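Local atomic coordinates of toxin secretion ATP-binding protein (Vibrio parahaemolyticus RIMD 2210633, PDB entry 3B79), a protein that probably uses ATP hydrolysis to drive export across the membrane, the part described here being its N-terminal peptidase C39-like domain. Residues L9-Y14 / S81-S86; L53-N58 / F122-Q127. All coordinates share one frame; numbering follows the deposited sequence.

Overall arrangement
From the N terminus the chain first runs through helix 7-18, which carries 9-14. It then passes helices 25-29 and 44-51 and enters strand 53-59. Contact 1 closes a long loop when strand 80-88 comes back alongside the first helix. Contact 2 closes another when the last strand, 120-126, pairs with strand 53-59. The two loops cross, because 53-58 lies between the partners of contact 1 and 81-86 between those of contact 2. Both contacts reach the same antiparallel sheet: contact 1 near the centre of the chain, contact 2 at one margin. They meet where L12 CD1 lies 4.0 Å from L53 CD1.

Contact 1 (L9-Y14 / S81-S86); sequences LNSLIY and SCVLNS
V83 packs against S11 and Y14 and fills the middle of this contact between helix and strand. The two axes approach to 7.4 Å, with their directions only 27° apart. S11 and V83 mark the closest backbone approach. V83 CG2 sits between S11 and Y14. It lies 3.6 Å from S11 O and also touches S11 CB and the root of the Y14 ring. V83 CG1 meets the ring further out, 3.9 Å from Y14 CD2 and close to CE2. The Y14 side chain crosses that of V83 at about a right angle. Y14 CG is anti to the backbone N (chi1 176°), and the ring beyond it meets V83 and N85 obliquely. This half is buried. I73 of strand 72-76 touches S11, and T97 of strand 93-97 touches V83 and Y14.

S81 and S11 meet beside V83, with S81 OG 3.2 Å from S11 OG. The S11 hydroxyl is hydrogen-bonded to P7 O, one turn back, so this buried polar atom is satisfied.

The other end is looser. N85 is partly exposed and touches the helix segment through Y14 alone. N85 OD1 lies 3.2 Å from Y14 OH, and the amide plane stands 89° from the ring. The amide is held chiefly from within the sheet, where N85 ND2 bonds to T97 OG1. N85 and S86 share E95 as partner on strand 93-97, a classic beta bulge.

L9, L12 and I13 touch helix 25-29, so the first helix is sandwiched between that helix and the sheet. An N-terminal helix packed on an antiparallel sheet is consistent with the papain-like fold of clan CA, to which the peptidase C39 family belongs.

Contact 2 (L53-N58 / F122-Q127); sequences LVAKEN and FLVKKQ
V54 and K56 form antiparallel hydrogen-bonded pairs with K125 and L123, and the strand directions lie 162° apart. V54 N donates to K125 O at 2.8 Å, nearly straight. K56 N bonds to L123 O at 3.0 Å, and both pairs are completed by the reciprocal bonds. Between them A55 and V124 form a non-hydrogen-bonded pair; V124 CA makes a CA-H...O contact to V54 O, and A55 CA one to L123 O.

E57 CB lies over one face of the F122 ring, offset toward the rim, a CH-pi contact 3.9 Å from the centroid. E57 CG is anti to the backbone N (chi1 -165°). The extended chain stays beside the ring, with E57 CD 3.8 Å from F122 CZ. The carboxylate has a long, weak ion pair with R120. A55 CB touches F122 CD1 and V124 CG2. L53 CD1 meets V124 CG1 at 3.9 Å.

On the other face a water donates to L123 O at 2.7 Å and weakly to V54 O. The chemistry is two-sided: A55, V124 and F122 are buried against helices 44-51 and 7-18, with E57 at the end of that face, while V54 and L123 are partly exposed beside exposed K56 and K125.

Contact 1 (L9-Y14 / S81-S86)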
loop_
_atom_site.group_PDB
_atom_site.type_symbol
_atom_site.label_atom_id
_atom_site.label_comp_id
_atom_site.label_asym_id
_atom_site.label_seq_id
_atom_site.Cartn_x
_atom_site.Cartn_y
_atom_site.Cartn_z
ATOM N N LEU A 9 0.113 -7.164 -2.123
ATOM C CA LEU A 9 1.037 -7.323 -3.237
ATOM C C LEU A 9 0.738 -6.266 -4.308
ATOM O O LEU A 9 1.669 -5.651 -4.857
ATOM C CB LEU A 9 0.941 -8.752 -3.823
ATOM C CG LEU A 9 1.937 -9.047 -4.971
ATOM C CD1 LEU A 9 3.385 -8.786 -4.581
ATOM C CD2 LEU A 9 1.764 -10.528 -5.411
ATOM N N ASN A 10 -0.547 -6.023 -4.602
ATOM C CA ASN A 10 -0.873 -4.981 -5.571
ATOM C C ASN A 10 -0.309 -3.634 -5.109
ATOM O O ASN A 10 0.272 -2.863 -5.897
ATOM C CB ASN A 10 -2.402 -4.887 -5.751
ATOM C CG ASN A 10 -2.798 -3.985 -6.912
ATOM O OD1 ASN A 10 -3.156 -2.772 -6.734
ATOM N ND2 ASN A 10 -2.663 -4.512 -8.098
ATOM N N SER A 11 -0.509 -3.330 -3.827
ATOM C CA SER A 11 -0.037 -2.045 -3.308
ATOM C C SER A 11 1.498 -1.948 -3.396
ATOM O O SER A 11 2.051 -0.911 -3.767
ATOM C CB SER A 11 -0.491 -1.868 -1.843
ATOM O OG SER A 11 -1.906 -1.871 -1.761
ATOM N N LEU A 12 2.195 -3.044 -3.055
ATOM C CA LEU A 12 3.656 -3.026 -3.089
ATOM C C LEU A 12 4.173 -2.893 -4.519
ATOM O O LEU A 12 5.154 -2.179 -4.755
ATOM C CB LEU A 12 4.180 -4.336 -2.477
ATOM C CG LEU A 12 5.696 -4.477 -2.478
ATOM C CD1 LEU A 12 6.374 -3.368 -1.664
ATOM C CD2 LEU A 12 6.102 -5.881 -1.961
ATOM N N ILE A 13 3.527 -3.570 -5.463
ATOM C CA ILE A 13 3.939 -3.476 -6.880
ATOM C C ILE A 13 3.772 -2.062 -7.346
ATOM O O ILE A 13 4.674 -1.530 -8.030
ATOM C CB ILE A 13 3.124 -4.451 -7.739
ATOM C CG1 ILE A 13 3.662 -5.880 -7.520
ATOM C CG2 ILE A 13 3.162 -4.060 -9.265
ATOM C CD1 ILE A 13 4.965 -6.194 -8.147
ATOM N N TYR A 14 2.664 -1.420 -6.993
ATOM C CA TYR A 14 2.467 -0.013 -7.395
ATOM C C TYR A 14 3.631 0.830 -6.857
ATOM O O TYR A 14 4.238 1.611 -7.610
ATOM C CB TYR A 14 1.122 0.564 -6.888
ATOM C CG TYR A 14 1.027 2.024 -7.240
ATOM C CD1 TYR A 14 0.499 2.421 -8.461
ATOM C CD2 TYR A 14 1.566 2.993 -6.392
ATOM C CE1 TYR A 14 0.489 3.765 -8.799
ATOM C CE2 TYR A 14 1.581 4.332 -6.751
ATOM C CZ TYR A 14 1.044 4.717 -7.974
ATOM O OH TYR A 14 1.077 6.091 -8.293
ATOM N N SER A 81 -6.077 -3.602 1.635
ATOM C CA SER A 81 -5.027 -2.568 1.666
ATOM C C SER A 81 -5.186 -1.711 0.433
ATOM O O SER A 81 -5.779 -2.138 -0.575
ATOM C CB SER A 81 -3.627 -3.182 1.664
ATOM O OG SER A 81 -3.340 -3.747 0.392
ATOM N N CYS A 82 -4.602 -0.536 0.499
ATOM C CA CYS A 82 -4.503 0.293 -0.694
ATOM C C CYS A 82 -3.264 1.168 -0.610
ATOM O O CYS A 82 -2.626 1.269 0.446
ATOM C CB CYS A 82 -5.747 1.165 -0.939
ATOM S SG CYS A 82 -6.010 2.466 0.309
ATOM N N VAL A 83 -2.904 1.770 -1.738
ATOM C CA VAL A 83 -1.902 2.815 -1.719
ATOM C C VAL A 83 -2.623 4.132 -1.425
ATOM O O VAL A 83 -3.676 4.404 -2.019
ATOM C CB VAL A 83 -1.170 2.950 -3.073
ATOM C CG1 VAL A 83 -0.077 3.998 -3.026
ATOM C CG2 VAL A 83 -0.575 1.585 -3.449
ATOM N N LEU A 84 -2.041 4.962 -0.557
ATOM C CA LEU A 84 -2.472 6.344 -0.405
ATOM C C LEU A 84 -1.502 7.192 -1.212
ATOM O O LEU A 84 -0.295 7.267 -0.900
ATOM C CB LEU A 84 -2.413 6.782 1.081
ATOM C CG LEU A 84 -2.852 8.231 1.301
ATOM C CD1 LEU A 84 -4.305 8.488 0.826
ATOM C CD2 LEU A 84 -2.729 8.596 2.822
ATOM N N ASN A 85 -2.044 7.854 -2.239
ATOM C CA ASN A 85 -1.219 8.691 -3.113
ATOM C C ASN A 85 -1.232 10.159 -2.685
ATOM O O ASN A 85 -0.195 10.834 -2.758
ATOM C CB ASN A 85 -1.751 8.590 -4.550
ATOM C CG ASN A 85 -1.735 7.140 -5.087
ATOM O OD1 ASN A 85 -0.743 6.688 -5.683
ATOM N ND2 ASN A 85 -2.799 6.451 -4.939
ATOM N N SER A 86 -2.379 10.656 -2.211
ATOM C CA SER A 86 -2.511 12.045 -1.736
ATOM C C SER A 86 -3.831 12.215 -1.004
ATOM O O SER A 86 -4.729 11.395 -1.167
ATOM C CB SER A 86 -2.413 13.061 -2.886
ATOM O OG SER A 86 -3.512 12.971 -3.765
#

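Contact 2 (L53-N58 / F122-Q127)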
loop_
_atom_site.group_PDB
_atom_site.type_symbol
_atom_site.label_atom_id
_atom_site.label_comp_id
_atom_site.label_asym_id
_atom_site.label_seq_id
_atom_site.Cartn_x
_atom_site.Cartn_y
_atom_site.Cartn_z
ATOM N N LEU A 53 13.153 -2.074 -1.854
ATOM C CA LEU A 53 12.507 -1.069 -1.004
ATOM C C LEU A 53 12.691 -1.420 0.476
ATOM O O LEU A 53 13.105 -2.521 0.799
ATOM C CB LEU A 53 10.991 -1.000 -1.316
ATOM C CG LEU A 53 10.608 -0.589 -2.757
ATOM C CD1 LEU A 53 9.148 -0.884 -2.983
ATOM C CD2 LEU A 53 10.967 0.868 -3.007
ATOM N N VAL A 54 12.349 -0.486 1.336
ATOM C CA VAL A 54 12.264 -0.716 2.762
ATOM C C VAL A 54 10.854 -0.343 3.169
ATOM O O VAL A 54 10.374 0.764 2.819
ATOM C CB VAL A 54 13.200 0.188 3.539
ATOM C CG1 VAL A 54 13.106 -0.161 5.063
ATOM C CG2 VAL A 54 14.617 0.063 3.028
ATOM N N ALA A 55 10.153 -1.266 3.841
ATOM C CA ALA A 55 8.803 -0.977 4.300
ATOM C C ALA A 55 8.723 -1.208 5.791
ATOM O O ALA A 55 9.151 -2.258 6.293
ATOM C CB ALA A 55 7.777 -1.866 3.585
ATOM N N LYS A 56 8.118 -0.268 6.491
ATOM C CA LYS A 56 8.040 -0.352 7.953
ATOM C C LYS A 56 6.628 0.016 8.416
ATOM O O LYS A 56 6.098 1.066 8.015
ATOM C CB LYS A 56 9.015 0.638 8.610
ATOM C CG LYS A 56 8.947 0.590 10.165
ATOM C CD LYS A 56 9.999 1.485 10.828
ATOM C CE LYS A 56 9.450 2.101 12.150
ATOM N NZ LYS A 56 9.815 1.322 13.393
ATOM N N GLU A 57 6.014 -0.823 9.260
ATOM C CA GLU A 57 4.644 -0.580 9.714
ATOM C C GLU A 57 4.652 0.396 10.876
ATOM O O GLU A 57 5.478 0.305 11.794
ATOM C CB GLU A 57 3.986 -1.901 10.152
ATOM C CG GLU A 57 2.495 -1.772 10.283
ATOM C CD GLU A 57 1.836 -3.095 10.579
ATOM O OE1 GLU A 57 2.566 -4.076 10.868
ATOM O OE2 GLU A 57 0.601 -3.135 10.493
ATOM N N ASN A 58 3.710 1.329 10.828
ATOM C CA ASN A 58 3.527 2.345 11.871
ATOM C C ASN A 58 2.069 2.544 12.191
ATOM O O ASN A 58 1.231 2.214 11.366
ATOM C CB ASN A 58 4.103 3.714 11.447
ATOM C CG ASN A 58 5.592 3.750 11.284
ATOM O OD1 ASN A 58 6.104 4.322 10.303
ATOM N ND2 ASN A 58 6.305 3.272 12.231
ATOM N N PHE A 122 2.137 1.360 6.172
ATOM C CA PHE A 122 3.565 1.164 5.909
ATOM C C PHE A 122 4.144 2.372 5.252
ATOM O O PHE A 122 3.634 2.869 4.220
ATOM C CB PHE A 122 3.838 -0.050 5.027
ATOM C CG PHE A 122 3.573 -1.345 5.737
ATOM C CD1 PHE A 122 4.654 -2.067 6.258
ATOM C CD2 PHE A 122 2.283 -1.880 5.858
ATOM C CE1 PHE A 122 4.441 -3.262 6.918
ATOM C CE2 PHE A 122 2.094 -3.107 6.526
ATOM C CZ PHE A 122 3.179 -3.765 7.051
ATOM N N LEU A 123 5.247 2.835 5.846
ATOM C CA LEU A 123 6.157 3.810 5.247
ATOM C C LEU A 123 7.104 3.082 4.311
ATOM O O LEU A 123 7.809 2.173 4.770
ATOM C CB LEU A 123 7.013 4.447 6.357
ATOM C CG LEU A 123 8.231 5.252 5.869
ATOM C CD1 LEU A 123 7.819 6.515 5.102
ATOM C CD2 LEU A 123 9.170 5.638 7.002
ATOM N N VAL A 124 7.145 3.471 3.033
ATOM C CA VAL A 124 7.933 2.734 2.045
ATOM C C VAL A 124 8.918 3.699 1.419
ATOM O O VAL A 124 8.521 4.821 1.020
ATOM C CB VAL A 124 7.026 2.107 0.968
ATOM C CG1 VAL A 124 7.874 1.230 0.045
ATOM C CG2 VAL A 124 5.927 1.260 1.559
ATOM N N LYS A 125 10.178 3.298 1.318
ATOM C CA LYS A 125 11.208 4.151 0.709
ATOM C C LYS A 125 12.183 3.229 -0.019
ATOM O O LYS A 125 12.140 2.012 0.131
ATOM C CB LYS A 125 11.921 5.006 1.781
ATOM C CG LYS A 125 12.708 4.167 2.757
ATOM C CD LYS A 125 13.317 5.029 3.855
ATOM C CE LYS A 125 14.074 4.158 4.848
ATOM N NZ LYS A 125 14.629 5.060 5.943
ATOM N N LYS A 126 13.057 3.813 -0.838
ATOM C CA LYS A 126 14.053 3.023 -1.556
ATOM C C LYS A 126 15.174 2.601 -0.604
ATOM O O LYS A 126 15.603 3.405 0.231
ATOM C CB LYS A 126 14.627 3.869 -2.702
ATOM C CG LYS A 126 15.606 3.129 -3.577
ATOM C CD LYS A 126 16.167 4.059 -4.689
ATOM C CE LYS A 126 17.131 3.303 -5.600
ATOM N NZ LYS A 126 16.395 2.249 -6.292
ATOM N N GLN A 127 15.677 1.367 -0.755
ATOM C CA GLN A 127 16.900 0.916 -0.046
ATOM C C GLN A 127 18.097 1.842 -0.391
ATOM O O GLN A 127 18.227 2.234 -1.551
ATOM C CB GLN A 127 17.287 -0.464 -0.561
ATOM C CG GLN A 127 16.546 -1.569 0.046
ATOM C CD GLN A 127 17.007 -2.946 -0.476
ATOM O OE1 GLN A 127 18.092 -3.084 -1.055
ATOM N NE2 GLN A 127 16.158 -3.955 -0.312
HETATM O O HOH W 1 10.462 2.443 5.314
#